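Local structure of TRNA nucleotidyl transferase-related protein (Thermotoga maritima, 3H38) at residues Q2-S8 with F145-F151; I58-G62 with T121-D125. The protein adds the CCA end to tRNA as a class II CCA-adding nucleotidyltransferase, this chain being the C-terminal part of a longer protein, with the nucleotidyltransferase head. All coordinates share one frame; numbering follows the deposited sequence.

Overall arrangement
Both contacts lie in the head domain and reach the same mixed sheet, with centres about 15 Å apart. Interaction 1 forms one edge of that sheet, where strand 4-6 pairs with strand 147-149; interaction 2, nested inside the chain loop that this pairing closes, sets helix 122-127 against the end of strand 56-60. They meet where F151 CE2 packs on K123 CA at 3.9 Å. Interaction 2 is nearer the nucleotide and magnesium sites, which are empty here: the side chain of D125 comes within about 3 Å of that of ATP-binding R129, whereas those of L148 and F151 stay about 9 Å from R45 and R129, respectively.

Interaction 1 (Q2-S8 with F145-F151); sequences QIFRDVS and FGLLIDF
F4, R5 and D6 pair antiparallel with I149, L148 and L147, adding strand 4-6 to one edge of the head-domain sheet; strand 147-149 is itself backed by strand 137-139. R5 and L148 form the hydrogen-bonded pair. L148 N gives a short, nearly straight bond to R5 O (2.7 Å, 167°), while R5 N returns a longer one to L148 O, lying in the carbonyl plane on a lone pair. Beyond this pair, D150 N bonds to I3 O, and V7 N bonds to G146 O at 2.7 Å.

Apolar contacts cover both faces. On the side of F4, the ring turns an edge to I149, whose CG1 lies near the ring plane 3.8 Å from CD2, and F4 CB meets L147 CD1. I3 CG2 sits over the centre of one face of the same ring and also touches F151 CD1. On the other side of the sheet V7 sets CG1 against L148 CB (3.8 Å), and both side chains reach I138. CG1 is anti to the carbonyl carbon (chi1 -61°), which leaves CG2 beside G146 O. An alanine in place of V7 would lose both methyls and is likely to open a gap beside L148 and I138.

At the turn into helix 8-14, D6 OD2 takes S8 N from above the carboxylate plane, an Asx turn. G146, with positive phi, passes so close to S8 OG that a side chain would clash.

Water joins the other end. One molecule links Q2 O to D150 O; a second donates to Q2 O (2.6 Å) and to D150 OD1 (2.8 Å), an oxygen that also accepts from Y155 N, while D150 OD2 takes the N-H of G154.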
ATOM      1  N   GLN A   2      -3.463  -0.566  35.385  1.00 48.40           N
ATOM      2  CA  GLN A   2      -2.633  -1.758  35.450  1.00 47.25           C
ATOM      3  C   GLN A   2      -1.610  -1.819  34.316  1.00 47.54           C
ATOM      4  O   GLN A   2      -1.969  -1.680  33.135  1.00 45.15           O
ATOM      5  CB  GLN A   2      -3.493  -3.022  35.448  1.00 42.29           C
ATOM      6  CG  GLN A   2      -2.717  -4.262  35.874  1.00 41.98           C
ATOM      7  CD  GLN A   2      -3.610  -5.470  36.078  1.00 45.22           C
ATOM      8  OE1 GLN A   2      -4.836  -5.359  36.123  1.00 47.01           O
ATOM      9  NE2 GLN A   2      -2.998  -6.631  36.186  1.00 39.15           N
ATOM     10  N   ILE A   3      -0.373  -2.045  34.673  1.00 41.44           N
ATOM     11  CA  ILE A   3       0.678  -2.185  33.730  1.00 35.85           C
ATOM     12  C   ILE A   3       1.010  -3.620  33.439  1.00 41.35           C
ATOM     13  O   ILE A   3       1.082  -4.020  32.318  1.00 37.38           O
ATOM     14  CB  ILE A   3       1.861  -1.433  34.211  1.00 42.62           C
ATOM     15  CG1 ILE A   3       1.400  -0.049  34.596  1.00 40.56           C
ATOM     16  CG2 ILE A   3       2.936  -1.434  33.177  1.00 37.67           C
ATOM     17  CD1 ILE A   3       2.467   0.808  34.920  1.00 50.31           C
ATOM     18  N   PHE A   4       1.174  -4.401  34.474  1.00 40.04           N
ATOM     19  CA  PHE A   4       1.556  -5.803  34.306  1.00 36.09           C
ATOM     20  C   PHE A   4       0.388  -6.765  34.538  1.00 41.08           C
ATOM     21  O   PHE A   4      -0.388  -6.626  35.484  1.00 34.49           O
ATOM     22  CB  PHE A   4       2.739  -6.162  35.205  1.00 35.73           C
ATOM     23  CG  PHE A   4       3.817  -5.112  35.240  1.00 27.74           C
ATOM     24  CD1 PHE A   4       3.843  -4.160  36.245  1.00 32.02           C
ATOM     25  CD2 PHE A   4       4.786  -5.065  34.256  1.00 25.05           C
ATOM     26  CE1 PHE A   4       4.829  -3.186  36.275  1.00 38.02           C
ATOM     27  CE2 PHE A   4       5.781  -4.098  34.274  1.00 25.44           C
ATOM     28  CZ  PHE A   4       5.811  -3.161  35.289  1.00 28.42           C
ATOM     29  N   ARG A   5       0.283  -7.746  33.653  1.00 43.78           N
ATOM     30  CA  ARG A   5      -0.858  -8.642  33.609  1.00 33.44           C
ATOM     31  C   ARG A   5      -0.379 -10.009  33.093  1.00 28.26           C
ATOM     32  O   ARG A   5       0.470 -10.082  32.211  1.00 31.33           O
ATOM     33  CB  ARG A   5      -1.901  -8.026  32.684  1.00 32.59           C
ATOM     34  CG  ARG A   5      -3.135  -8.844  32.467  1.00 45.55           C
ATOM     35  CD  ARG A   5      -4.067  -8.147  31.470  1.00 44.76           C
ATOM     36  NE  ARG A   5      -4.180  -6.705  31.704  1.00 33.95           N
ATOM     37  CZ  ARG A   5      -5.230  -6.106  32.266  1.00 43.95           C
ATOM     38  NH1 ARG A   5      -6.292  -6.810  32.654  1.00 43.70           N
ATOM     39  NH2 ARG A   5      -5.228  -4.791  32.423  1.00 44.73           N
ATOM     40  N   ASP A   6      -0.879 -11.097  33.666  1.00 39.49           N
ATOM     41  CA  ASP A   6      -0.402 -12.423  33.278  1.00 33.66           C
ATOM     42  C   ASP A   6      -1.261 -12.885  32.112  1.00 32.42           C
ATOM     43  O   ASP A   6      -2.462 -13.151  32.302  1.00 27.50           O
ATOM     44  CB  ASP A   6      -0.568 -13.381  34.459  1.00 41.07           C
ATOM     45  CG  ASP A   6       0.011 -14.770  34.191  1.00 49.81           C
ATOM     46  OD1 ASP A   6      -0.067 -15.617  35.103  1.00 50.26           O
ATOM     47  OD2 ASP A   6       0.550 -15.019  33.092  1.00 52.92           O
ATOM     48  N   VAL A   7      -0.676 -12.960  30.916  1.00 27.62           N
ATOM     49  CA  VAL A   7      -1.448 -13.403  29.744  1.00 27.96           C
ATOM     50  C   VAL A   7      -1.034 -14.790  29.274  1.00 38.38           C
ATOM     51  O   VAL A   7      -1.220 -15.142  28.107  1.00 43.43           O
ATOM     52  CB  VAL A   7      -1.404 -12.414  28.552  1.00 34.82           C
ATOM     53  CG1 VAL A   7      -1.986 -11.052  28.942  1.00 43.66           C
ATOM     54  CG2 VAL A   7      -0.009 -12.281  27.990  1.00 21.67           C
ATOM     55  N   SER A   8      -0.505 -15.572  30.212  1.00 34.85           N
ATOM     56  CA  SER A   8      -0.031 -16.929  29.965  1.00 33.48           C
ATOM     57  C   SER A   8      -1.075 -17.863  29.422  1.00 27.39           C
ATOM     58  O   SER A   8      -0.806 -18.606  28.488  1.00 35.19           O
ATOM     59  CB  SER A   8       0.565 -17.541  31.251  1.00 29.17           C
ATOM     60  OG  SER A   8       1.902 -17.123  31.359  1.00 47.07           O
ATOM     61  N   PHE A 145       7.690 -15.274  32.064  1.00 43.13           N
ATOM     62  CA  PHE A 145       7.027 -15.720  30.840  1.00 38.34           C
ATOM     63  C   PHE A 145       5.519 -15.423  30.825  1.00 39.86           C
ATOM     64  O   PHE A 145       4.805 -15.791  31.763  1.00 33.44           O
ATOM     65  CB  PHE A 145       7.252 -17.212  30.621  1.00 35.12           C
ATOM     66  CG  PHE A 145       6.679 -17.725  29.335  1.00 29.49           C
ATOM     67  CD1 PHE A 145       5.439 -18.354  29.309  1.00 34.78           C
ATOM     68  CD2 PHE A 145       7.372 -17.570  28.145  1.00 29.75           C
ATOM     69  CE1 PHE A 145       4.892 -18.830  28.100  1.00 40.33           C
ATOM     70  CE2 PHE A 145       6.852 -18.055  26.932  1.00 33.29           C
ATOM     71  CZ  PHE A 145       5.598 -18.685  26.910  1.00 33.19           C
ATOM     72  N   GLY A 146       5.049 -14.758  29.760  1.00 33.33           N
ATOM     73  CA  GLY A 146       3.639 -14.441  29.605  1.00 33.21           C
ATOM     74  C   GLY A 146       3.177 -13.185  30.326  1.00 26.02           C
ATOM     75  O   GLY A 146       1.970 -12.960  30.496  1.00 26.69           O
ATOM     76  N   LEU A 147       4.138 -12.370  30.752  1.00 24.27           N
ATOM     77  CA  LEU A 147       3.849 -11.099  31.412  1.00 26.85           C
ATOM     78  C   LEU A 147       3.576  -9.994  30.397  1.00 31.36           C
ATOM     79  O   LEU A 147       4.447  -9.632  29.613  1.00 30.26           O
ATOM     80  CB  LEU A 147       5.014 -10.660  32.326  1.00 23.08           C
ATOM     81  CG  LEU A 147       4.641  -9.454  33.208  1.00 30.78           C
ATOM     82  CD1 LEU A 147       3.410  -9.730  34.072  1.00 34.54           C
ATOM     83  CD2 LEU A 147       5.793  -9.008  34.083  1.00 33.98           C
ATOM     84  N   LEU A 148       2.364  -9.454  30.417  1.00 29.80           N
ATOM     85  CA  LEU A 148       2.029  -8.348  29.548  1.00 26.58           C
ATOM     86  C   LEU A 148       2.646  -7.135  30.227  1.00 35.71           C
ATOM     87  O   LEU A 148       2.419  -6.871  31.430  1.00 29.01           O
ATOM     88  CB  LEU A 148       0.510  -8.169  29.423  1.00 26.94           C
ATOM     89  CG  LEU A 148      -0.184  -7.663  28.137  1.00 28.20           C
ATOM     90  CD1 LEU A 148      -1.324  -6.719  28.490  1.00 32.38           C
ATOM     91  CD2 LEU A 148       0.729  -7.033  27.084  1.00 20.94           C
ATOM     92  N   ILE A 149       3.459  -6.411  29.469  1.00 28.69           N
ATOM     93  CA  ILE A 149       3.967  -5.149  29.953  1.00 22.91           C
ATOM     94  C   ILE A 149       3.318  -4.067  29.133  1.00 23.82           C
ATOM     95  O   ILE A 149       3.556  -3.952  27.922  1.00 29.06           O
ATOM     96  CB  ILE A 149       5.470  -5.048  29.836  1.00 33.81           C
ATOM     97  CG1 ILE A 149       6.134  -6.039  30.800  1.00 32.10           C
ATOM     98  CG2 ILE A 149       5.902  -3.622  30.140  1.00 27.72           C
ATOM     99  CD1 ILE A 149       7.372  -6.618  30.239  1.00 26.71           C
ATOM    100  N   ASP A 150       2.452  -3.316  29.796  1.00 25.63           N
ATOM    101  CA  ASP A 150       1.638  -2.323  29.122  1.00 35.40           C
ATOM    102  C   ASP A 150       1.667  -0.992  29.877  1.00 35.05           C
ATOM    103  O   ASP A 150       0.880  -0.741  30.787  1.00 36.28           O
ATOM    104  CB  ASP A 150       0.219  -2.843  28.933  1.00 31.46           C
ATOM    105  CG  ASP A 150      -0.716  -1.792  28.387  1.00 31.18           C
ATOM    106  OD1 ASP A 150      -1.883  -1.803  28.790  1.00 39.51           O
ATOM    107  OD2 ASP A 150      -0.285  -0.938  27.584  1.00 45.77           O
ATOM    108  N   PHE A 151       2.608  -0.147  29.488  1.00 33.87           N
ATOM    109  CA  PHE A 151       2.883   1.057  30.242  1.00 27.96           C
ATOM    110  C   PHE A 151       1.829   2.089  29.915  1.00 31.15           C
ATOM    111  O   PHE A 151       1.575   2.988  30.718  1.00 37.31           O
ATOM    112  CB  PHE A 151       4.296   1.603  29.908  1.00 20.91           C
ATOM    113  CG  PHE A 151       5.429   0.718  30.372  1.00 31.63           C
ATOM    114  CD1 PHE A 151       5.755   0.640  31.733  1.00 37.58           C
ATOM    115  CD2 PHE A 151       6.173  -0.035  29.462  1.00 20.44           C
ATOM    116  CE1 PHE A 151       6.807  -0.185  32.197  1.00 28.81           C
ATOM    117  CE2 PHE A 151       7.226  -0.851  29.919  1.00 43.93           C
ATOM    118  CZ  PHE A 151       7.542  -0.926  31.302  1.00 31.20           C
TER
HETATM  119  O   HOH W   1      -1.589   0.425  31.493  1.00 26.99           O
HETATM  120  O   HOH W   2      -2.631  -3.211  31.130  1.00 48.62           O

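Interaction 2 (I58-G62 with T121-D125); sequences IVVEG and TIKKD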
ATOM      1  N   ILE A  58      11.343 -10.168  18.016  1.00 36.01           N
ATOM      2  CA  ILE A  58      11.969 -10.209  19.353  1.00 35.19           C
ATOM      3  C   ILE A  58      12.783  -8.990  19.756  1.00 39.55           C
ATOM      4  O   ILE A  58      13.635  -8.519  19.000  1.00 38.79           O
ATOM      5  CB  ILE A  58      12.870 -11.448  19.543  1.00 36.24           C
ATOM      6  CG1 ILE A  58      12.074 -12.722  19.317  1.00 33.39           C
ATOM      7  CG2 ILE A  58      13.392 -11.487  20.948  1.00 33.43           C
ATOM      8  CD1 ILE A  58      10.869 -12.798  20.228  1.00 39.97           C
ATOM      9  N   VAL A  59      12.528  -8.500  20.968  1.00 33.74           N
ATOM     10  CA  VAL A  59      13.333  -7.418  21.530  1.00 37.07           C
ATOM     11  C   VAL A  59      14.176  -7.858  22.755  1.00 33.43           C
ATOM     12  O   VAL A  59      13.661  -8.467  23.714  1.00 29.53           O
ATOM     13  CB  VAL A  59      12.456  -6.185  21.834  1.00 36.97           C
ATOM     14  CG1 VAL A  59      13.281  -5.058  22.397  1.00 32.39           C
ATOM     15  CG2 VAL A  59      11.785  -5.720  20.567  1.00 43.79           C
ATOM     16  N   VAL A  60      15.480  -7.584  22.715  1.00 24.61           N
ATOM     17  CA  VAL A  60      16.326  -7.975  23.855  1.00 25.32           C
ATOM     18  C   VAL A  60      16.933  -6.746  24.509  1.00 34.09           C
ATOM     19  O   VAL A  60      17.243  -5.763  23.827  1.00 27.09           O
ATOM     20  CB  VAL A  60      17.439  -8.979  23.468  1.00 28.09           C
ATOM     21  CG1 VAL A  60      16.835 -10.316  22.972  1.00 20.02           C
ATOM     22  CG2 VAL A  60      18.345  -8.387  22.422  1.00 36.09           C
ATOM     23  N   GLU A  61      17.030  -6.757  25.834  1.00 32.18           N
ATOM     24  CA  GLU A  61      17.805  -5.712  26.495  1.00 39.87           C
ATOM     25  C   GLU A  61      19.246  -6.204  26.596  1.00 37.55           C
ATOM     26  O   GLU A  61      19.672  -6.701  27.645  1.00 37.85           O
ATOM     27  CB  GLU A  61      17.274  -5.385  27.883  1.00 37.49           C
ATOM     28  CG  GLU A  61      15.938  -4.688  27.912  1.00 39.13           C
ATOM     29  CD  GLU A  61      15.662  -4.126  29.288  1.00 54.04           C
ATOM     30  OE1 GLU A  61      14.480  -3.893  29.617  1.00 54.85           O
ATOM     31  OE2 GLU A  61      16.646  -3.930  30.043  1.00 60.84           O
ATOM     32  N   GLY A  62      19.962  -6.091  25.482  1.00 28.66           N
ATOM     33  CA  GLY A  62      21.350  -6.474  25.394  1.00 31.15           C
ATOM     34  C   GLY A  62      21.731  -6.464  23.941  1.00 39.32           C
ATOM     35  O   GLY A  62      21.015  -5.878  23.136  1.00 31.10           O
ATOM     36  N   THR A 121      16.088   0.696  27.891  1.00 46.85           N
ATOM     37  CA  THR A 121      15.356  -0.336  28.528  1.00 42.69           C
ATOM     38  C   THR A 121      14.194  -0.587  27.606  1.00 37.85           C
ATOM     39  O   THR A 121      14.005   0.108  26.662  1.00 27.08           O
ATOM     40  CB  THR A 121      14.839   0.195  29.816  1.00 41.80           C
ATOM     41  OG1 THR A 121      14.225   1.449  29.571  1.00 35.06           O
ATOM     42  CG2 THR A 121      15.966   0.398  30.737  1.00 37.56           C
ATOM     43  N   ILE A 122      13.417  -1.591  27.903  1.00 28.27           N
ATOM     44  CA  ILE A 122      12.276  -1.910  27.081  1.00 32.98           C
ATOM     45  C   ILE A 122      11.267  -0.755  27.166  1.00 36.97           C
ATOM     46  O   ILE A 122      10.542  -0.479  26.218  1.00 33.00           O
ATOM     47  CB  ILE A 122      11.624  -3.209  27.535  1.00 33.45           C
ATOM     48  CG1 ILE A 122      10.446  -3.564  26.619  1.00 38.58           C
ATOM     49  CG2 ILE A 122      11.213  -3.099  29.021  1.00 29.01           C
ATOM     50  CD1 ILE A 122      10.858  -3.872  25.165  1.00 36.20           C
ATOM     51  N   LYS A 123      11.245  -0.062  28.295  1.00 30.08           N
ATOM     52  CA  LYS A 123      10.297   1.005  28.444  1.00 29.19           C
ATOM     53  C   LYS A 123      10.448   2.031  27.326  1.00 39.73           C
ATOM     54  O   LYS A 123       9.485   2.308  26.578  1.00 30.38           O
ATOM     55  CB  LYS A 123      10.406   1.695  29.796  1.00 20.66           C
ATOM     56  CG  LYS A 123       9.308   2.753  29.917  1.00 28.92           C
ATOM     57  CD  LYS A 123       8.925   3.119  31.337  1.00 20.48           C
ATOM     58  CE  LYS A 123       7.844   4.177  31.259  1.00 28.44           C
ATOM     59  NZ  LYS A 123       7.457   4.565  32.614  1.00 28.37           N
ATOM     60  N   LYS A 124      11.644   2.563  27.187  1.00 37.64           N
ATOM     61  CA  LYS A 124      11.962   3.557  26.201  1.00 34.97           C
ATOM     62  C   LYS A 124      11.754   3.061  24.796  1.00 34.02           C
ATOM     63  O   LYS A 124      11.380   3.801  23.934  1.00 32.22           O
ATOM     64  CB  LYS A 124      13.385   4.016  26.383  1.00 30.16           C
ATOM     65  CG  LYS A 124      13.505   5.398  26.800  1.00 35.56           C
ATOM     66  CD  LYS A 124      13.833   5.522  28.233  1.00 43.33           C
ATOM     67  CE  LYS A 124      14.049   6.948  28.643  1.00 40.75           C
ATOM     68  NZ  LYS A 124      12.895   7.454  29.340  1.00 47.80           N
ATOM     69  N   ASP A 125      12.046   1.810  24.573  1.00 24.72           N
ATOM     70  CA  ASP A 125      11.855   1.223  23.250  1.00 30.37           C
ATOM     71  C   ASP A 125      10.371   1.133  22.886  1.00 33.59           C
ATOM     72  O   ASP A 125      10.016   1.090  21.711  1.00 35.94           O
ATOM     73  CB  ASP A 125      12.472  -0.165  23.157  1.00 37.52           C
ATOM     74  CG  ASP A 125      12.234  -0.816  21.803  1.00 41.49           C
ATOM     75  OD1 ASP A 125      12.901  -0.455  20.803  1.00 50.75           O
ATOM     76  OD2 ASP A 125      11.373  -1.702  21.740  1.00 37.30           O
TER
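V59 and D125 meet at the border of the head-domain active site: V59 lies two residues past D57, which binds magnesium, on strand 56-60, and D125 forms a salt bridge with R129, which binds ATP. Neither the metal nor the nucleotide is bound in this model. Between strand and helix, E61 makes the polar link. Its OE1 accepts the backbone N-H of I122 at 3.1 Å, with an angle of 150° at the hydrogen. The donor stands well above the carboxylate plane, 60° out of it. CG of E61 is anti to the carbonyl carbon (chi1 -69°) and the chain runs extended beyond it, which carries the carboxylate out to the first turn of the helix. There the same OE1 also lies 3.4 Å from I122 CG2, the two side chains crossing at about a right angle, and CA of T121 is 3.8 Å away.

T121 is the N-cap residue of helix 122-127, so E61 uses an amide of the open first turn, and its negative charge would be favoured by the helix dipole. E61 itself is the centre of an inverse gamma turn, where the chain leaves strand 56-60 of the nucleotidyltransferase sheet. Its side chain and that of I122 both touch Y38 on the adjacent strand 37-40.

Further back along the strand, V59 points toward the helix. Its CG1, anti to the backbone N, meets I122 CD1 at 3.9 Å and lies as far from D125 OD2, a methyl against a carboxylate arriving from the opposite direction. The polar end of D125 is occupied by other partners: OD1 pairs with R128 in a salt bridge and accepts from R104 N, while OD2 is the oxygen that meets NH1 of R129.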